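Local coordinates for protein tubulin binding cofactor C (PDB 5AJ8) that probably assists the folding and assembly of tubulin as a chaperone of the TBCC family, represented here by its C-terminal domain, at residues L21-S24 against G28-I31; A48-C53 against T71-Y76; L65-C70 against D89-G94; P83-C88 against P151-L156. The protein carries 1 engineered substitution. All coordinates share one frame; numbering follows the deposited sequence. Where two conformers were deposited one is given.

How the interactions relate
All four contacts join the same two parallel sheets, one holding strands 28-35, 47-51, 64-68 and 84-86, the other strands 21-23, 73-79, 91-95 and 153-155. Interactions 1, 2 and 3 are buried, whereas interaction 4, at the far end, is only partly so. Interaction 1 is purely aliphatic. Interactions 2 and 3, whose centres lie 5 Å apart, repeat one plan: a leucine and a cysteine receive an apolar side chain, a leucine in one and a selenomethionine in the other, and the carbonyl of that cysteine, just past the strand, accepts a backbone N-H. In interaction 4 the corresponding carbonyl, of Cys88, instead lies over a histidine ring tied to Asp89 of interaction 3.

Interaction 1: L21-S24 against G28-I31; sequences LFIS and GVFI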
loop_
_atom_site.group_PDB
_atom_site.type_symbol
_atom_site.label_atom_id
_atom_site.label_comp_id
_atom_site.label_asym_id
_atom_site.label_seq_id
_atom_site.Cartn_x
_atom_site.Cartn_y
_atom_site.Cartn_z
ATOM N N LEU A 21 -3.078 -9.829 6.272
ATOM C CA LEU A 21 -1.607 -9.993 6.175
ATOM C C LEU A 21 -0.858 -8.815 6.814
ATOM O O LEU A 21 -1.307 -7.666 6.718
ATOM C CB LEU A 21 -1.169 -10.135 4.723
ATOM C CG LEU A 21 -1.822 -11.254 3.913
ATOM C CD1 LEU A 21 -1.186 -11.262 2.532
ATOM C CD2 LEU A 21 -1.658 -12.605 4.598
ATOM N N PHE A 22 0.266 -9.117 7.458
ATOM C CA PHE A 22 1.093 -8.123 8.129
ATOM C C PHE A 22 2.502 -8.173 7.527
ATOM O O PHE A 22 3.253 -9.100 7.762
ATOM C CB PHE A 22 1.089 -8.360 9.637
ATOM C CG PHE A 22 -0.292 -8.252 10.250
ATOM C CD1 PHE A 22 -0.898 -7.021 10.387
ATOM C CD2 PHE A 22 -0.995 -9.378 10.643
ATOM C CE1 PHE A 22 -2.163 -6.904 10.927
ATOM C CE2 PHE A 22 -2.290 -9.277 11.179
ATOM C CZ PHE A 22 -2.869 -8.035 11.326
ATOM N N ILE A 23 2.821 -7.190 6.697
ATOM C CA ILE A 23 4.065 -7.169 5.927
ATOM C C ILE A 23 5.046 -6.256 6.649
ATOM O O ILE A 23 4.806 -5.053 6.761
ATOM C CB ILE A 23 3.780 -6.694 4.493
ATOM C CG1 ILE A 23 2.814 -7.755 3.878
ATOM C CG2 ILE A 23 5.071 -6.482 3.686
ATOM C CD1 ILE A 23 2.623 -7.719 2.383
ATOM N N SER A 24 6.131 -6.811 7.158
ATOM C CA SER A 24 7.086 -5.979 7.924
ATOM C C SER A 24 7.930 -5.099 6.984
ATOM O O SER A 24 7.854 -5.222 5.759
ATOM C CB SER A 24 7.968 -6.832 8.860
ATOM O OG SER A 24 8.587 -6.027 9.854
ATOM N N GLY A 28 11.993 -4.038 -0.235
ATOM C CA GLY A 28 11.241 -4.428 -1.431
ATOM C C GLY A 28 10.259 -5.544 -1.125
ATOM O O GLY A 28 10.570 -6.449 -0.360
ATOM N N VAL A 29 9.055 -5.444 -1.678
ATOM C CA VAL A 29 8.066 -6.497 -1.556
ATOM C C VAL A 29 7.362 -6.811 -2.878
ATOM O O VAL A 29 7.197 -5.949 -3.772
ATOM C CB VAL A 29 7.013 -6.246 -0.429
ATOM C CG1 VAL A 29 7.695 -6.043 0.908
ATOM C CG2 VAL A 29 6.133 -5.055 -0.734
ATOM N N PHE A 30 6.961 -8.075 -2.980
ATOM C CA PHE A 30 6.161 -8.600 -4.072
ATOM C C PHE A 30 5.011 -9.339 -3.429
ATOM O O PHE A 30 5.242 -10.245 -2.641
ATOM C CB PHE A 30 6.952 -9.644 -4.881
ATOM C CG PHE A 30 8.122 -9.082 -5.622
ATOM C CD1 PHE A 30 9.367 -9.022 -5.008
ATOM C CD2 PHE A 30 7.987 -8.606 -6.931
ATOM C CE1 PHE A 30 10.462 -8.507 -5.682
ATOM C CE2 PHE A 30 9.080 -8.087 -7.608
ATOM C CZ PHE A 30 10.316 -8.037 -6.983
ATOM N N ILE A 31 3.787 -8.977 -3.790
ATOM C CA ILE A 31 2.596 -9.614 -3.254
ATOM C C ILE A 31 1.787 -10.166 -4.434
ATOM O O ILE A 31 1.366 -9.410 -5.327
ATOM C CB ILE A 31 1.730 -8.634 -2.465
ATOM C CG1 ILE A 31 2.512 -8.056 -1.293
ATOM C CG2 ILE A 31 0.487 -9.338 -1.933
ATOM C CD1 ILE A 31 1.911 -6.807 -0.718
#
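Ile23 carries this contact, its two branches reaching separate partners on the 28-31 segment. With CG2 anti to the backbone N and CG1 anti to the carbonyl carbon (chi1 -62°), the branches diverge: CG2 goes to Val29 and the longer arm to Ile31. The arms of Ile23 and Ile31 meet tip to tip, CD1 of Ile23 lying 3.3 Å from CD1 of Ile31. That is closer than usual for two methyl groups, so the pair is tightly packed. The same Ile23 CD1 is also 3.7 Å from CG1 of Ile31, so it rests on the last two carbons of that arm. Contact with Val29 is more relaxed and skewed in direction, 3.8 Å separating Ile23 CG2 from Val29 CG1. All three residues are buried, and the meeting is wholly aliphatic. The backbones stand well apart, with 8.5 Å between the CA atoms of Ile23 and Val29, a spacing of facing sheets and not of paired strands. Ile23 pairs instead by backbone bonds with Tyr40 of strand 38-41 and with Leu42 just after it. Tyr13 of strand 11-17 packs on both Ile23 and Val29, and Ala48 of strand 47-51 adjoins Val29.

Interaction 2: A48-C53 against T71-Y76; sequences AFLSNC and TNLDMY. Engineered in segment 71-76: Met75 (natural residue Leu).
Leu73 reaches across to Leu50 and Cys53, and its two methyl groups divide the work. CD1 touches both partners, 4.0 Å from CB of Cys53 and 4.1 Å from CD2 of Leu50. The other methyl, Leu73 CD2, lies against the Cys53 backbone, 3.7 Å from its carbonyl O. The torsions of Leu73 explain this split. CG is anti to the carbonyl carbon (chi1 -68°), but chi2 of -148° departs from a fully staggered leucine, the methyls being rotated so that both face the 48-53 segment. Leu50 meets Leu73 at a slant through CD2. Cys53 offers its CB to the contact, while its SG is hydrogen-bonded elsewhere. Where the segments come closest, with CA atoms of Cys53 and Thr71 6.7 Å apart, Thr71 N donates to Cys53 O at 3.1 Å. The donor lies in the carbonyl plane and the N-H points at the oxygen with an angle of 153°, so a backbone bond closes the corner end of the apolar patch. On its outer side, Asn72 ND2 makes a weak bond to Thr71 OG1, at 2.9 Å. The engineered Met75, present as selenomethionine, points its CB toward the other segment without closing on it. Strand 64-68 lies beside strand 47-51 in its sheet, and its Leu67 touches both Leu73 and Met75. Strand 56-62 flanks strand 73-79 in the opposing sheet, with Cys56 on Leu73 and Val58 on Met75.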
loop_
_atom_site.group_PDB
_atom_site.type_symbol
_atom_site.label_atom_id
_atom_site.label_comp_id
_atom_site.label_asym_id
_atom_site.label_seq_id
_atom_site.Cartn_x
_atom_site.Cartn_y
_atom_site.Cartn_z
ATOM N N ALA A 48 7.165 -1.722 -4.052
ATOM C CA ALA A 48 6.116 -2.681 -3.744
ATOM C C ALA A 48 5.407 -3.008 -5.059
ATOM O O ALA A 48 5.008 -2.110 -5.793
ATOM C CB ALA A 48 5.142 -2.090 -2.748
ATOM N N PHE A 49 5.303 -4.290 -5.362
ATOM C CA PHE A 49 4.656 -4.782 -6.572
ATOM C C PHE A 49 3.543 -5.746 -6.178
ATOM O O PHE A 49 3.804 -6.731 -5.503
ATOM C CB PHE A 49 5.679 -5.465 -7.453
ATOM C CG PHE A 49 5.145 -5.884 -8.792
ATOM C CD1 PHE A 49 5.134 -5.011 -9.862
ATOM C CD2 PHE A 49 4.683 -7.168 -8.987
ATOM C CE1 PHE A 49 4.655 -5.412 -11.103
ATOM C CE2 PHE A 49 4.208 -7.574 -10.219
ATOM C CZ PHE A 49 4.185 -6.697 -11.275
ATOM N N LEU A 50 2.299 -5.420 -6.533
ATOM C CA LEU A 50 1.164 -6.321 -6.326
ATOM C C LEU A 50 0.686 -6.864 -7.689
ATOM O O LEU A 50 0.542 -6.100 -8.644
ATOM C CB LEU A 50 0.018 -5.612 -5.622
ATOM C CG LEU A 50 0.234 -5.153 -4.169
ATOM C CD1 LEU A 50 0.982 -3.826 -4.089
ATOM C CD2 LEU A 50 -1.103 -5.028 -3.460
ATOM N N SER A 51 0.441 -8.170 -7.757
ATOM C CA SER A 51 -0.095 -8.769 -8.961
ATOM C C SER A 51 -1.204 -9.779 -8.670
ATOM O O SER A 51 -1.158 -10.521 -7.695
ATOM C CB SER A 51 1.020 -9.451 -9.763
ATOM O OG SER A 51 1.688 -10.376 -8.933
ATOM N N ASN A 52 -2.193 -9.783 -9.526
ATOM C CA ASN A 52 -3.280 -10.739 -9.436
ATOM C C ASN A 52 -3.966 -10.754 -8.069
ATOM O O ASN A 52 -4.281 -11.801 -7.543
ATOM C CB ASN A 52 -2.764 -12.125 -9.804
ATOM C CG ASN A 52 -2.094 -12.147 -11.170
ATOM O OD1 ASN A 52 -0.973 -12.637 -11.321
ATOM N ND2 ASN A 52 -2.771 -11.604 -12.167
ATOM N N CYS A 53 -4.167 -9.573 -7.499
ATOM C CA CYS A 53 -4.895 -9.453 -6.257
ATOM C C CYS A 53 -6.287 -8.936 -6.553
ATOM O O CYS A 53 -6.457 -8.096 -7.435
ATOM C CB CYS A 53 -4.180 -8.501 -5.293
ATOM S SG CYS A 53 -2.595 -9.108 -4.698
ATOM N N THR A 71 -8.038 -6.210 -9.367
ATOM C CA THR A 71 -9.406 -5.718 -9.472
ATOM C C THR A 71 -9.992 -5.475 -8.078
ATOM O O THR A 71 -9.756 -6.265 -7.166
ATOM C CB THR A 71 -10.256 -6.694 -10.310
ATOM O OG1 THR A 71 -11.652 -6.379 -10.195
ATOM C CG2 THR A 71 -10.019 -8.108 -9.865
ATOM N N ASN A 72 -10.705 -4.353 -7.897
ATOM C CA ASN A 72 -11.389 -4.041 -6.628
ATOM C C ASN A 72 -10.440 -4.007 -5.425
ATOM O O ASN A 72 -10.670 -4.664 -4.413
ATOM C CB ASN A 72 -12.557 -5.009 -6.355
ATOM C CG ASN A 72 -13.709 -4.825 -7.324
ATOM O OD1 ASN A 72 -14.605 -4.019 -7.110
ATOM N ND2 ASN A 72 -13.702 -5.591 -8.368
ATOM N N LEU A 73 -9.351 -3.260 -5.568
ATOM C CA LEU A 73 -8.406 -2.989 -4.471
ATOM C C LEU A 73 -8.645 -1.575 -3.967
ATOM O O LEU A 73 -8.761 -0.644 -4.766
ATOM C CB LEU A 73 -6.959 -3.102 -4.941
ATOM C CG LEU A 73 -6.349 -4.445 -5.361
ATOM C CD1 LEU A 73 -4.876 -4.583 -5.075
ATOM C CD2 LEU A 73 -7.101 -5.615 -4.774
ATOM N N ASP A 74 -8.795 -1.423 -2.648
ATOM C CA ASP A 74 -8.770 -0.091 -2.042
ATOM C C ASP A 74 -7.345 0.101 -1.547
ATOM O O ASP A 74 -6.882 -0.650 -0.675
ATOM C CB ASP A 74 -9.787 0.070 -0.915
ATOM C CG ASP A 74 -11.238 0.142 -1.413
ATOM O OD1 ASP A 74 -11.472 0.320 -2.628
ATOM O OD2 ASP A 74 -12.155 -0.033 -0.563
HETATM N N MSE A 75 -6.633 1.058 -2.139
HETATM C CA MSE A 75 -5.187 1.259 -1.891
HETATM C C MSE A 75 -4.974 2.502 -1.055
HETATM O O MSE A 75 -5.220 3.618 -1.533
HETATM C CB MSE A 75 -4.453 1.441 -3.238
HETATM C CG MSE A 75 -4.484 0.299 -4.245
HETATM SE SE MSE A 75 -3.826 -1.380 -3.490
HETATM C CE MSE A 75 -2.056 -0.652 -3.001
ATOM N N TYR A 76 -4.492 2.343 0.184
ATOM C CA TYR A 76 -4.172 3.457 1.075
ATOM C C TYR A 76 -2.660 3.659 1.102
ATOM O O TYR A 76 -1.914 2.888 1.721
ATOM C CB TYR A 76 -4.734 3.204 2.480
ATOM C CG TYR A 76 -6.256 3.094 2.502
ATOM C CD1 TYR A 76 -6.900 1.880 2.268
ATOM C CD2 TYR A 76 -7.035 4.204 2.719
ATOM C CE1 TYR A 76 -8.299 1.783 2.287
ATOM C CE2 TYR A 76 -8.411 4.130 2.739
ATOM C CZ TYR A 76 -9.041 2.921 2.520
ATOM O OH TYR A 76 -10.424 2.890 2.528
#

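Interaction 3: L65-C70 against D89-G94; sequences LRLKGC and DAMRFG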
loop_
_atom_site.group_PDB
_atom_site.type_symbol
_atom_site.label_atom_id
_atom_site.label_comp_id
_atom_site.label_asym_id
_atom_site.label_seq_id
_atom_site.Cartn_x
_atom_site.Cartn_y
_atom_site.Cartn_z
ATOM N N LEU A 65 5.362 2.119 -6.333
ATOM C CA LEU A 65 4.235 1.216 -6.220
ATOM C C LEU A 65 3.774 0.818 -7.615
ATOM O O LEU A 65 3.508 1.674 -8.446
ATOM C CB LEU A 65 3.072 1.847 -5.456
ATOM C CG LEU A 65 1.798 1.006 -5.275
ATOM C CD1 LEU A 65 2.079 -0.321 -4.607
ATOM C CD2 LEU A 65 0.737 1.755 -4.477
ATOM N N ARG A 66 3.732 -0.480 -7.881
ATOM C CA ARG A 66 3.203 -0.963 -9.153
ATOM C C ARG A 66 2.194 -2.090 -8.954
ATOM O O ARG A 66 2.424 -3.027 -8.197
ATOM C CB ARG A 66 4.328 -1.399 -10.087
ATOM C CG ARG A 66 3.813 -1.887 -11.440
ATOM C CD ARG A 66 4.787 -1.601 -12.571
ATOM N NE ARG A 66 4.282 -2.007 -13.892
ATOM C CZ ARG A 66 4.855 -1.658 -15.046
ATOM N NH1 ARG A 66 5.933 -0.869 -15.067
ATOM N NH2 ARG A 66 4.370 -2.102 -16.187
ATOM N N LEU A 67 1.084 -1.997 -9.655
ATOM C CA LEU A 67 0.043 -3.025 -9.591
ATOM C C LEU A 67 -0.282 -3.572 -10.989
ATOM O O LEU A 67 -0.420 -2.814 -11.946
ATOM C CB LEU A 67 -1.217 -2.486 -8.929
ATOM C CG LEU A 67 -1.065 -2.091 -7.455
ATOM C CD1 LEU A 67 -0.999 -0.587 -7.328
ATOM C CD2 LEU A 67 -2.231 -2.609 -6.645
ATOM N N LYS A 68 -0.407 -4.889 -11.088
ATOM C CA LYS A 68 -0.689 -5.538 -12.362
ATOM C C LYS A 68 -1.772 -6.598 -12.174
ATOM O O LYS A 68 -1.676 -7.430 -11.296
ATOM C CB LYS A 68 0.560 -6.191 -12.947
ATOM C CG LYS A 68 0.291 -6.910 -14.255
ATOM C CD LYS A 68 1.560 -7.327 -14.972
ATOM C CE LYS A 68 1.220 -7.923 -16.328
ATOM N NZ LYS A 68 2.444 -8.458 -16.984
ATOM N N GLY A 69 -2.782 -6.564 -13.023
ATOM C CA GLY A 69 -3.818 -7.592 -13.027
ATOM C C GLY A 69 -4.648 -7.621 -11.763
ATOM O O GLY A 69 -5.104 -8.688 -11.368
ATOM N N CYS A 70 -4.869 -6.461 -11.149
ATOM C CA CYS A 70 -5.648 -6.365 -9.908
ATOM C C CYS A 70 -7.058 -5.762 -10.142
ATOM O O CYS A 70 -7.229 -4.914 -10.985
ATOM C CB CYS A 70 -4.886 -5.519 -8.883
ATOM S SG CYS A 70 -3.275 -6.201 -8.363
ATOM N N ASP A 89 -8.564 -2.643 -12.594
ATOM C CA ASP A 89 -9.880 -1.996 -12.697
ATOM C C ASP A 89 -10.510 -1.947 -11.328
ATOM O O ASP A 89 -10.205 -2.777 -10.498
ATOM C CB ASP A 89 -10.798 -2.759 -13.671
ATOM C CG ASP A 89 -12.079 -1.966 -14.047
ATOM O OD1 ASP A 89 -12.026 -0.769 -14.420
ATOM O OD2 ASP A 89 -13.167 -2.570 -13.984
ATOM N N ALA A 90 -11.386 -0.970 -11.128
ATOM C CA ALA A 90 -12.109 -0.753 -9.881
ATOM C C ALA A 90 -11.099 -0.535 -8.764
ATOM O O ALA A 90 -11.209 -1.116 -7.675
ATOM C CB ALA A 90 -13.073 -1.914 -9.583
HETATM N N MSE A 91 -10.121 0.312 -9.056
HETATM C CA MSE A 91 -9.074 0.665 -8.096
HETATM C C MSE A 91 -9.496 1.959 -7.452
HETATM O O MSE A 91 -9.944 2.893 -8.139
HETATM C CB MSE A 91 -7.719 0.816 -8.753
HETATM C CG MSE A 91 -7.276 -0.345 -9.650
HETATM SE SE MSE A 91 -7.132 -2.009 -8.649
HETATM C CE MSE A 91 -5.440 -1.579 -7.756
ATOM N N ARG A 92 -9.398 2.029 -6.128
ATOM C CA ARG A 92 -9.690 3.274 -5.423
ATOM C C ARG A 92 -8.526 3.620 -4.489
ATOM O O ARG A 92 -8.039 2.750 -3.744
ATOM C CB ARG A 92 -10.981 3.140 -4.609
ATOM C CG ARG A 92 -12.161 2.651 -5.442
ATOM C CD ARG A 92 -13.487 2.841 -4.719
ATOM N NE ARG A 92 -13.493 2.122 -3.449
ATOM C CZ ARG A 92 -14.470 2.186 -2.560
ATOM N NH1 ARG A 92 -15.517 2.959 -2.776
ATOM N NH2 ARG A 92 -14.414 1.461 -1.439
ATOM N N PHE A 93 -8.116 4.873 -4.514
ATOM C CA PHE A 93 -6.928 5.338 -3.780
ATOM C C PHE A 93 -7.214 6.323 -2.674
ATOM O O PHE A 93 -7.961 7.277 -2.831
ATOM C CB PHE A 93 -5.905 5.947 -4.738
ATOM C CG PHE A 93 -5.217 4.928 -5.593
ATOM C CD1 PHE A 93 -5.841 4.409 -6.693
ATOM C CD2 PHE A 93 -3.942 4.490 -5.271
ATOM C CE1 PHE A 93 -5.212 3.468 -7.479
ATOM C CE2 PHE A 93 -3.308 3.535 -6.027
ATOM C CZ PHE A 93 -3.943 3.017 -7.137
ATOM N N GLY A 94 -6.566 6.075 -1.553
ATOM C CA GLY A 94 -6.661 6.901 -0.370
ATOM C C GLY A 94 -5.281 7.052 0.250
ATOM O O GLY A 94 -4.290 6.491 -0.252
#
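The tight part of this contact is the end of the Met91 side chain, a selenomethionine, which packs against both Leu67 and Cys70. Its CE lies 3.5 Å from CD2 of Leu67 and 4.1 Å from CB of Cys70, while its SE stands 3.7 Å from Cys70 O. Bends at chi2 and chi3 (-61° and -76°) fold the chain back, bringing selenium over the Cys70 carbonyl and the terminal methyl to Leu67. The Cys70 carbonyl has a second neighbour in the backbone: Asp89 N donates to Cys70 O at 3.1 Å, approaching nearly along the C=O axis, with an N-H to oxygen angle of 150°. This bond marks the change to the loose side. Asp89 is exposed and its carboxylate leads away from the 65-70 segment toward His152. At the corner before Cys70, Gly69 adopts a positive phi, which glycine tolerates readily and which swings the chain out of strand 64-68. Leu73 of strand 73-79 lies alongside, touching both Leu67 and Met91. On the sheet of strand 64-68, Leu50 of strand 47-51 and Ile85 of strand 84-86 lie against Leu67 from the two adjacent strands. Strand 91-95 in turn has strands 73-79 and 153-155 as its neighbours in the other sheet.

Interaction 4: P83-C88 against P151-L156; sequences PIIEEC and PHWCVL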
loop_
_atom_site.group_PDB
_atom_site.type_symbol
_atom_site.label_atom_id
_atom_site.label_comp_id
_atom_site.label_asym_id
_atom_site.label_seq_id
_atom_site.Cartn_x
_atom_site.Cartn_y
_atom_site.Cartn_z
ATOM N N PRO A 83 2.036 6.066 -8.283
ATOM C CA PRO A 83 1.719 4.648 -8.500
ATOM C C PRO A 83 1.395 4.344 -9.953
ATOM O O PRO A 83 0.789 5.186 -10.640
ATOM C CB PRO A 83 0.491 4.428 -7.605
ATOM C CG PRO A 83 0.635 5.451 -6.516
ATOM C CD PRO A 83 1.239 6.646 -7.189
ATOM N N ILE A 84 1.851 3.190 -10.437
ATOM C CA ILE A 84 1.588 2.732 -11.804
ATOM C C ILE A 84 0.626 1.546 -11.738
ATOM O O ILE A 84 0.853 0.607 -10.972
ATOM C CB ILE A 84 2.894 2.296 -12.525
ATOM C CG1 ILE A 84 3.856 3.484 -12.667
ATOM C CG2 ILE A 84 2.587 1.740 -13.903
ATOM C CD1 ILE A 84 5.222 3.148 -13.242
ATOM N N ILE A 85 -0.418 1.563 -12.558
ATOM C CA ILE A 85 -1.257 0.378 -12.716
ATOM C C ILE A 85 -1.249 -0.124 -14.150
ATOM O O ILE A 85 -0.941 0.620 -15.085
ATOM C CB ILE A 85 -2.702 0.607 -12.243
ATOM C CG1 ILE A 85 -3.400 1.714 -13.031
ATOM C CG2 ILE A 85 -2.718 0.939 -10.767
ATOM C CD1 ILE A 85 -4.882 1.831 -12.719
ATOM N N GLU A 86 -1.566 -1.404 -14.295
ATOM C CA GLU A 86 -1.546 -2.090 -15.572
ATOM C C GLU A 86 -2.528 -3.259 -15.542
ATOM O O GLU A 86 -2.415 -4.135 -14.685
ATOM C CB GLU A 86 -0.149 -2.630 -15.862
ATOM C CG GLU A 86 -0.024 -3.267 -17.228
ATOM C CD GLU A 86 1.318 -3.935 -17.484
ATOM O OE1 GLU A 86 2.198 -3.935 -16.583
ATOM O OE2 GLU A 86 1.486 -4.459 -18.615
ATOM N N GLU A 87 -3.482 -3.276 -16.473
ATOM C CA GLU A 87 -4.537 -4.296 -16.470
ATOM C C GLU A 87 -5.241 -4.369 -15.091
ATOM O O GLU A 87 -5.429 -5.451 -14.536
ATOM C CB GLU A 87 -3.955 -5.652 -16.900
ATOM C CG GLU A 87 -3.683 -5.719 -18.407
ATOM C CD GLU A 87 -2.653 -6.769 -18.823
ATOM O OE1 GLU A 87 -2.266 -7.639 -18.014
ATOM O OE2 GLU A 87 -2.197 -6.710 -19.984
ATOM N N CYS A 88 -5.582 -3.196 -14.542
ATOM C CA CYS A 88 -6.291 -3.087 -13.270
ATOM C C CYS A 88 -7.627 -2.412 -13.496
ATOM O O CYS A 88 -7.810 -1.682 -14.469
ATOM C CB CYS A 88 -5.480 -2.309 -12.238
ATOM S SG CYS A 88 -3.950 -3.096 -11.715
ATOM N N PRO A 151 -11.051 5.232 -16.623
ATOM C CA PRO A 151 -12.154 4.808 -15.782
ATOM C C PRO A 151 -11.739 3.750 -14.764
ATOM O O PRO A 151 -12.602 3.264 -14.037
ATOM C CB PRO A 151 -13.108 4.156 -16.784
ATOM C CG PRO A 151 -12.184 3.524 -17.748
ATOM C CD PRO A 151 -11.001 4.442 -17.862
ATOM N N HIS A 152 -10.467 3.353 -14.761
ATOM C CA HIS A 152 -10.008 2.184 -13.966
ATOM C C HIS A 152 -9.600 2.456 -12.533
ATOM O O HIS A 152 -9.377 1.500 -11.766
ATOM C CB HIS A 152 -8.808 1.543 -14.639
ATOM C CG HIS A 152 -9.109 1.013 -15.995
ATOM N ND1 HIS A 152 -10.213 0.221 -16.250
ATOM C CD2 HIS A 152 -8.448 1.133 -17.169
ATOM C CE1 HIS A 152 -10.218 -0.111 -17.531
ATOM N NE2 HIS A 152 -9.157 0.429 -18.107
ATOM N N TRP A 153 -9.469 3.747 -12.200
ATOM C CA TRP A 153 -9.140 4.181 -10.859
ATOM C C TRP A 153 -9.823 5.498 -10.483
ATOM O O TRP A 153 -10.239 6.266 -11.330
ATOM C CB TRP A 153 -7.621 4.302 -10.705
ATOM C CG TRP A 153 -7.023 5.446 -11.451
ATOM C CD1 TRP A 153 -6.582 5.443 -12.728
ATOM C CD2 TRP A 153 -6.820 6.768 -10.957
ATOM N NE1 TRP A 153 -6.114 6.688 -13.083
ATOM C CE2 TRP A 153 -6.242 7.521 -12.006
ATOM C CE3 TRP A 153 -7.067 7.393 -9.728
ATOM C CZ2 TRP A 153 -5.905 8.862 -11.869
ATOM C CZ3 TRP A 153 -6.703 8.726 -9.578
ATOM C CH2 TRP A 153 -6.127 9.447 -10.644
ATOM N N CYS A 154 -9.955 5.732 -9.184
ATOM C CA CYS A 154 -10.456 6.984 -8.668
ATOM C C CYS A 154 -9.900 7.191 -7.268
ATOM O O CYS A 154 -9.201 6.318 -6.735
ATOM C CB CYS A 154 -11.991 7.005 -8.673
ATOM S SG CYS A 154 -12.768 5.849 -7.533
ATOM N N VAL A 155 -10.243 8.333 -6.671
ATOM C CA VAL A 155 -9.834 8.704 -5.324
ATOM C C VAL A 155 -11.018 8.504 -4.381
ATOM O O VAL A 155 -12.121 8.936 -4.658
ATOM C CB VAL A 155 -9.327 10.162 -5.304
ATOM C CG1 VAL A 155 -8.909 10.589 -3.897
ATOM C CG2 VAL A 155 -8.159 10.302 -6.276
ATOM N N LEU A 156 -10.787 7.794 -3.288
ATOM C CA LEU A 156 -11.793 7.546 -2.276
ATOM C C LEU A 156 -12.290 8.837 -1.694
ATOM O O LEU A 156 -11.505 9.761 -1.457
ATOM C CB LEU A 156 -11.193 6.739 -1.119
ATOM C CG LEU A 156 -10.914 5.263 -1.401
ATOM C CD1 LEU A 156 -9.925 4.693 -0.415
ATOM C CD2 LEU A 156 -12.208 4.464 -1.359
#
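His152 ND1 is hydrogen-bonded to Asp89 OD1, which fixes the turn of a ring that meets Cys88 across the contact. Cys88 O sits over one face of this imidazole, 3.4 Å from CG of His152, so the carbonyl meets the ring from above and not at its rim. Pro151 CG covers the opposite face, 4.1 Å above the plane of the His152 ring and over its centre. The imidazole is thus sandwiched between a carbonyl oxygen and a proline carbon while the aspartate holds one nitrogen; Trp144 meets it with planes at about 90°. Such a carboxylate would probably favour a proton on ND1.

The apolar half of the contact belongs to Ile85. Its CG1 lies between the backbone N and the carbonyl carbon (chi1 61°), and CD1 extends to Trp153, 4.0 Å from CD1 of the indole. The two side chains cross at about a right angle. Ile85 CD1 is also 4.4 Å from His152 CB, a looser touch. Trp153 further rests on Met91 and Phe93 of the adjoining strand.

Positive phi values at Glu87 and Ala90 turn the chain from strand 84-86 into strand 91-95, as Gly69 and Asn72 do between strands 64-68 and 73-79. Successive strands entering two facing parallel sheets through such corners are typical of a parallel beta-helix, the fold of TBCC-family domains, and strand 153-155 is here an outermost strand, added from a distant part of the chain.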